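Local coordinates for protein Dot/Icm T4SS effector (Legionella pneumophila, PDB 6VVE) that acts as a secreted effector kinase, activated by host inositol hexakisphosphate, that binds ADP and manganese and probably transfers phosphate to host targets, at residues E163-L167 with P287-A291; W178-A183 with Q231-V235. All blocks are in the same frame, centred on the assembly; numbering follows the deposited sequence.

Contact 1: residues E163-L167 with P287-A291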
loop_
_atom_site.group_PDB
_atom_site.type_symbol
_atom_site.label_atom_id
_atom_site.label_comp_id
_atom_site.label_asym_id
_atom_site.label_seq_id
_atom_site.Cartn_x
_atom_site.Cartn_y
_atom_site.Cartn_z
ATOM N N GLU A 163 -10.878 8.745 5.239
ATOM C CA GLU A 163 -11.392 9.008 3.898
ATOM C C GLU A 163 -10.246 9.192 2.907
ATOM O O GLU A 163 -10.227 8.569 1.838
ATOM C CB GLU A 163 -12.299 10.242 3.914
ATOM C CG GLU A 163 -13.426 10.194 4.938
ATOM C CD GLU A 163 -14.811 10.129 4.308
ATOM O OE1 GLU A 163 -14.948 10.425 3.104
ATOM O OE2 GLU A 163 -15.767 9.771 5.026
ATOM N N GLU A 164 -9.268 10.028 3.258
ATOM C CA GLU A 164 -8.166 10.298 2.343
ATOM C C GLU A 164 -7.343 9.042 2.087
ATOM O O GLU A 164 -6.890 8.802 0.960
ATOM C CB GLU A 164 -7.287 11.416 2.907
ATOM C CG GLU A 164 -6.215 11.900 1.945
ATOM C CD GLU A 164 -5.363 13.015 2.524
ATOM O OE1 GLU A 164 -5.629 13.443 3.666
ATOM O OE2 GLU A 164 -4.422 13.463 1.833
ATOM N N PHE A 165 -7.142 8.214 3.115
ATOM C CA PHE A 165 -6.417 6.971 2.898
ATOM C C PHE A 165 -7.188 6.029 1.980
ATOM O O PHE A 165 -6.607 5.409 1.083
ATOM C CB PHE A 165 -6.141 6.263 4.223
ATOM C CG PHE A 165 -5.622 4.864 4.047
ATOM C CD1 PHE A 165 -4.278 4.629 3.820
ATOM C CD2 PHE A 165 -6.500 3.778 4.066
ATOM C CE1 PHE A 165 -3.806 3.337 3.647
ATOM C CE2 PHE A 165 -6.038 2.494 3.882
ATOM C CZ PHE A 165 -4.689 2.267 3.674
ATOM N N VAL A 166 -8.501 5.916 2.188
ATOM C CA VAL A 166 -9.316 5.005 1.385
ATOM C C VAL A 166 -9.265 5.400 -0.087
ATOM O O VAL A 166 -9.107 4.545 -0.969
ATOM C CB VAL A 166 -10.761 4.971 1.909
ATOM C CG1 VAL A 166 -11.692 4.388 0.873
ATOM C CG2 VAL A 166 -10.821 4.165 3.201
ATOM N N LEU A 167 -9.417 6.698 -0.376
ATOM C CA LEU A 167 -9.362 7.155 -1.764
ATOM C C LEU A 167 -7.978 6.916 -2.360
ATOM O O LEU A 167 -7.843 6.606 -3.549
ATOM C CB LEU A 167 -9.734 8.632 -1.845
ATOM C CG LEU A 167 -11.181 8.973 -1.485
ATOM C CD1 LEU A 167 -11.388 10.471 -1.487
ATOM C CD2 LEU A 167 -12.154 8.284 -2.423
ATOM N N PRO A 287 -16.758 7.090 0.452
ATOM C CA PRO A 287 -16.119 8.334 0.915
ATOM C C PRO A 287 -16.876 9.538 0.382
ATOM O O PRO A 287 -17.389 9.526 -0.738
ATOM C CB PRO A 287 -14.702 8.242 0.334
ATOM C CG PRO A 287 -14.456 6.767 0.195
ATOM C CD PRO A 287 -15.792 6.174 -0.184
ATOM N N LYS A 288 -16.945 10.587 1.202
ATOM C CA LYS A 288 -17.760 11.745 0.852
ATOM C C LYS A 288 -17.396 12.295 -0.523
ATOM O O LYS A 288 -18.280 12.628 -1.318
ATOM C CB LYS A 288 -17.612 12.831 1.919
ATOM C CG LYS A 288 -18.703 13.887 1.872
ATOM C CD LYS A 288 -18.459 14.986 2.902
ATOM C CE LYS A 288 -19.747 15.726 3.238
ATOM N NZ LYS A 288 -20.423 16.267 2.028
ATOM N N LYS A 289 -16.098 12.387 -0.826
ATOM C CA LYS A 289 -15.682 13.006 -2.080
ATOM C C LYS A 289 -16.039 12.141 -3.279
ATOM O O LYS A 289 -16.343 12.673 -4.354
ATOM C CB LYS A 289 -14.179 13.285 -2.067
ATOM C CG LYS A 289 -13.703 14.057 -3.280
ATOM C CD LYS A 289 -12.232 14.443 -3.175
ATOM C CE LYS A 289 -11.829 15.366 -4.320
ATOM N NZ LYS A 289 -10.423 15.839 -4.187
ATOM N N LEU A 290 -16.006 10.812 -3.121
ATOM C CA LEU A 290 -16.362 9.941 -4.237
ATOM C C LEU A 290 -17.854 10.024 -4.532
ATOM O O LEU A 290 -18.258 10.112 -5.696
ATOM C CB LEU A 290 -15.943 8.500 -3.940
ATOM C CG LEU A 290 -16.298 7.465 -5.006
ATOM C CD1 LEU A 290 -15.696 7.843 -6.348
ATOM C CD2 LEU A 290 -15.840 6.077 -4.576
ATOM N N ALA A 291 -18.686 9.993 -3.489
ATOM C CA ALA A 291 -20.114 10.209 -3.680
ATOM C C ALA A 291 -20.363 11.536 -4.383
ATOM O O ALA A 291 -21.139 11.611 -5.343
ATOM C CB ALA A 291 -20.843 10.164 -2.337
HETATM O O HOH W 1 -14.010 11.846 1.356
#
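The pyrrolidine ring of P287 overlaps the face that helix 159-174 presents through V166 and L167. V166 CG1 approaches P287 CG to 3.7 Å, and L167 CD2 lies 3.8 Å from P287 CB. L167 reaches further along helix 288-299: its CD2 comes within 4.1 Å of L290 CB and its CD1 within 4.0 Å of K289 CB, while the long lysine chains of K288 and K289 lead away. W232 and Y236 of helix 231-239 continue this apolar packing. One turn before L167, E163 adds a polar element. P287 occupies the N-cap position of helix 288-299, the last helix of the model, and the carboxylate of E163 meets the backbone that follows: K288 N donates to E163 OE1 at 2.8 Å. Water 1 links the same oxygen, 2.4 Å from E163 OE1, to the next amide, 3.1 Å from K289 N. E163 OE2 is held by Y236 and Q159. The contact thus joins the C-terminal helix to a helix that probably corresponds to αE of a protein-kinase C-lobe. Since first-turn amides have no carbonyl partner one turn earlier in their own helix, the carboxylate supplies acceptor and negative charge at the positive end of the helix dipole.

Contact 2: residues W178-A183 with Q231-V235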
loop_
_atom_site.group_PDB
_atom_site.type_symbol
_atom_site.label_atom_id
_atom_site.label_comp_id
_atom_site.label_asym_id
_atom_site.label_seq_id
_atom_site.Cartn_x
_atom_site.Cartn_y
_atom_site.Cartn_z
ATOM N N TRP A 178 -2.982 -4.202 -4.901
ATOM C CA TRP A 178 -3.711 -4.203 -3.639
ATOM C C TRP A 178 -2.810 -4.657 -2.494
ATOM O O TRP A 178 -1.769 -5.303 -2.693
ATOM C CB TRP A 178 -4.979 -5.068 -3.726
ATOM C CG TRP A 178 -4.785 -6.537 -4.002
ATOM C CD1 TRP A 178 -4.699 -7.537 -3.074
ATOM C CD2 TRP A 178 -4.723 -7.177 -5.282
ATOM N NE1 TRP A 178 -4.561 -8.754 -3.697
ATOM C CE2 TRP A 178 -4.568 -8.559 -5.052
ATOM C CE3 TRP A 178 -4.769 -6.716 -6.605
ATOM C CZ2 TRP A 178 -4.448 -9.481 -6.095
ATOM C CZ3 TRP A 178 -4.653 -7.631 -7.633
ATOM C CH2 TRP A 178 -4.498 -8.996 -7.374
ATOM N N HIS A 179 -3.236 -4.302 -1.279
ATOM C CA HIS A 179 -2.482 -4.645 -0.070
ATOM C C HIS A 179 -2.593 -6.140 0.199
ATOM O O HIS A 179 -3.699 -6.692 0.136
ATOM C CB HIS A 179 -3.035 -3.840 1.105
ATOM C CG HIS A 179 -2.114 -3.758 2.283
ATOM N ND1 HIS A 179 -1.605 -4.873 2.912
ATOM C CD2 HIS A 179 -1.623 -2.689 2.953
ATOM C CE1 HIS A 179 -0.833 -4.493 3.913
ATOM N NE2 HIS A 179 -0.824 -3.172 3.956
ATOM N N PRO A 180 -1.487 -6.828 0.509
ATOM C CA PRO A 180 -1.574 -8.288 0.724
ATOM C C PRO A 180 -2.225 -8.694 2.042
ATOM O O PRO A 180 -2.619 -9.865 2.185
ATOM C CB PRO A 180 -0.102 -8.743 0.679
ATOM C CG PRO A 180 0.676 -7.508 1.118
ATOM C CD PRO A 180 -0.100 -6.324 0.580
ATOM N N ASP A 181 -2.344 -7.784 3.015
ATOM C CA ASP A 181 -2.918 -8.118 4.318
ATOM C C ASP A 181 -3.538 -6.852 4.920
ATOM O O ASP A 181 -3.019 -6.243 5.863
ATOM C CB ASP A 181 -1.871 -8.720 5.259
ATOM C CG ASP A 181 -2.459 -9.119 6.614
ATOM O OD1 ASP A 181 -3.706 -9.262 6.709
ATOM O OD2 ASP A 181 -1.679 -9.282 7.584
ATOM N N LEU A 182 -4.683 -6.444 4.374
ATOM C CA LEU A 182 -5.430 -5.321 4.933
ATOM C C LEU A 182 -6.914 -5.663 4.939
ATOM O O LEU A 182 -7.586 -5.515 5.964
ATOM C CB LEU A 182 -5.169 -4.040 4.144
ATOM C CG LEU A 182 -5.878 -2.788 4.653
ATOM C CD1 LEU A 182 -5.560 -2.533 6.123
ATOM C CD2 LEU A 182 -5.485 -1.572 3.809
ATOM N N ALA A 183 -7.421 -6.134 3.801
ATOM C CA ALA A 183 -8.816 -6.561 3.666
ATOM C C ALA A 183 -8.850 -7.606 2.547
ATOM O O ALA A 183 -9.062 -7.277 1.374
ATOM C CB ALA A 183 -9.735 -5.388 3.361
ATOM N N GLN A 231 -10.871 -3.698 -2.588
ATOM C CA GLN A 231 -10.315 -3.637 -1.241
ATOM C C GLN A 231 -10.694 -2.341 -0.544
ATOM O O GLN A 231 -11.176 -2.351 0.598
ATOM C CB GLN A 231 -8.791 -3.779 -1.338
ATOM C CG GLN A 231 -8.064 -4.032 -0.055
ATOM C CD GLN A 231 -6.594 -4.307 -0.299
ATOM O OE1 GLN A 231 -5.856 -3.438 -0.765
ATOM N NE2 GLN A 231 -6.173 -5.529 -0.023
ATOM N N TRP A 232 -10.469 -1.213 -1.219
ATOM C CA TRP A 232 -10.749 0.095 -0.634
ATOM C C TRP A 232 -12.172 0.175 -0.094
ATOM O O TRP A 232 -12.421 0.811 0.939
ATOM C CB TRP A 232 -10.534 1.184 -1.692
ATOM C CG TRP A 232 -11.487 1.046 -2.838
ATOM C CD1 TRP A 232 -11.327 0.264 -3.946
ATOM C CD2 TRP A 232 -12.751 1.698 -2.984
ATOM N NE1 TRP A 232 -12.423 0.388 -4.774
ATOM C CE2 TRP A 232 -13.308 1.265 -4.203
ATOM C CE3 TRP A 232 -13.473 2.595 -2.198
ATOM C CZ2 TRP A 232 -14.544 1.718 -4.659
ATOM C CZ3 TRP A 232 -14.707 3.048 -2.658
ATOM C CH2 TRP A 232 -15.226 2.604 -3.872
ATOM N N LEU A 233 -13.123 -0.458 -0.786
ATOM C CA LEU A 233 -14.518 -0.386 -0.365
ATOM C C LEU A 233 -14.743 -1.158 0.925
ATOM O O LEU A 233 -15.523 -0.718 1.788
ATOM C CB LEU A 233 -15.417 -0.920 -1.475
ATOM C CG LEU A 233 -16.925 -0.851 -1.265
ATOM C CD1 LEU A 233 -17.402 0.587 -1.247
ATOM C CD2 LEU A 233 -17.648 -1.652 -2.357
ATOM N N TYR A 234 -14.075 -2.310 1.076
ATOM C CA TYR A 234 -14.249 -3.107 2.288
ATOM C C TYR A 234 -13.759 -2.346 3.516
ATOM O O TYR A 234 -14.414 -2.349 4.568
ATOM C CB TYR A 234 -13.490 -4.429 2.179
ATOM C CG TYR A 234 -13.745 -5.238 0.927
ATOM C CD1 TYR A 234 -14.887 -5.045 0.156
ATOM C CD2 TYR A 234 -12.850 -6.227 0.534
ATOM C CE1 TYR A 234 -15.110 -5.784 -0.986
ATOM C CE2 TYR A 234 -13.073 -6.990 -0.600
ATOM C CZ TYR A 234 -14.193 -6.754 -1.364
ATOM O OH TYR A 234 -14.392 -7.504 -2.495
ATOM N N VAL A 235 -12.599 -1.692 3.401
ATOM C CA VAL A 235 -12.053 -0.935 4.523
ATOM C C VAL A 235 -13.020 0.169 4.935
ATOM O O VAL A 235 -13.347 0.328 6.122
ATOM C CB VAL A 235 -10.668 -0.366 4.162
ATOM C CG1 VAL A 235 -10.138 0.497 5.294
ATOM C CG2 VAL A 235 -9.692 -1.492 3.837
HETATM O O HOH W 2 -8.362 -7.700 -0.988
#
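Q231, at the start of helix 231-239, projects an extended side chain into the curve of the loop 178-183, and its amide fills the hollow there. The fit is chemical as well as steric: Q231 OE1 accepts from H179 N at 2.8 Å and Q231 NE2 donates to H179 O at 2.7 Å, so one side-chain amide reads both polar atoms of a single residue's backbone. W178 CB borders the hollow, 3.5 Å from Q231 OE1, and the edge of its indole faces Q231 NE2. The sequence H179-P180-D181 resembles the HRD motif of protein-kinase catalytic loops, with D181 probably in the place of the catalytic aspartate; H179 ND1 accepts a hydrogen bond from D181 N, 3.0 Å away, across the turn, and H179 NE2 binds I204 O. At the other end of the loop the bump is the methyl of A183, which settles into a dip between Q231, Y234 and V235: A183 CB lies 4.0 Å from Q231 CG, 4.1 Å from Y234 CB and 3.9 Å from V235 CG2. L182 CG rests 4.1 Å from V235 CG2. Water 2 occupies a remaining gap, 2.5 Å from A183 O and weakly bonded to Q231 NE2 at 3.2 Å.

The centres of the two contacts lie 14 Å apart, and both segments of contact 2 fall, in sequence, between those of contact 1. Their residues touch directly. W232 of helix 231-239 bridges them, with its CH2 3.6 Å from L290 CD2 and its O 3.7 Å from V166 CG1, while F165 CZ of helix 159-174 packs 3.9 Å from L182 CD2. Contact 2 is near the nucleotide: the side chain of H179 is about 7 Å from ADP and about 10 Å from manganese, and D181 is hydrogen-bonded through its backbone to N193 of the ADP pocket. Contact 1 joins the C-terminal helix to helix 159-174 and, through W232 and Y236, to helix 231-239.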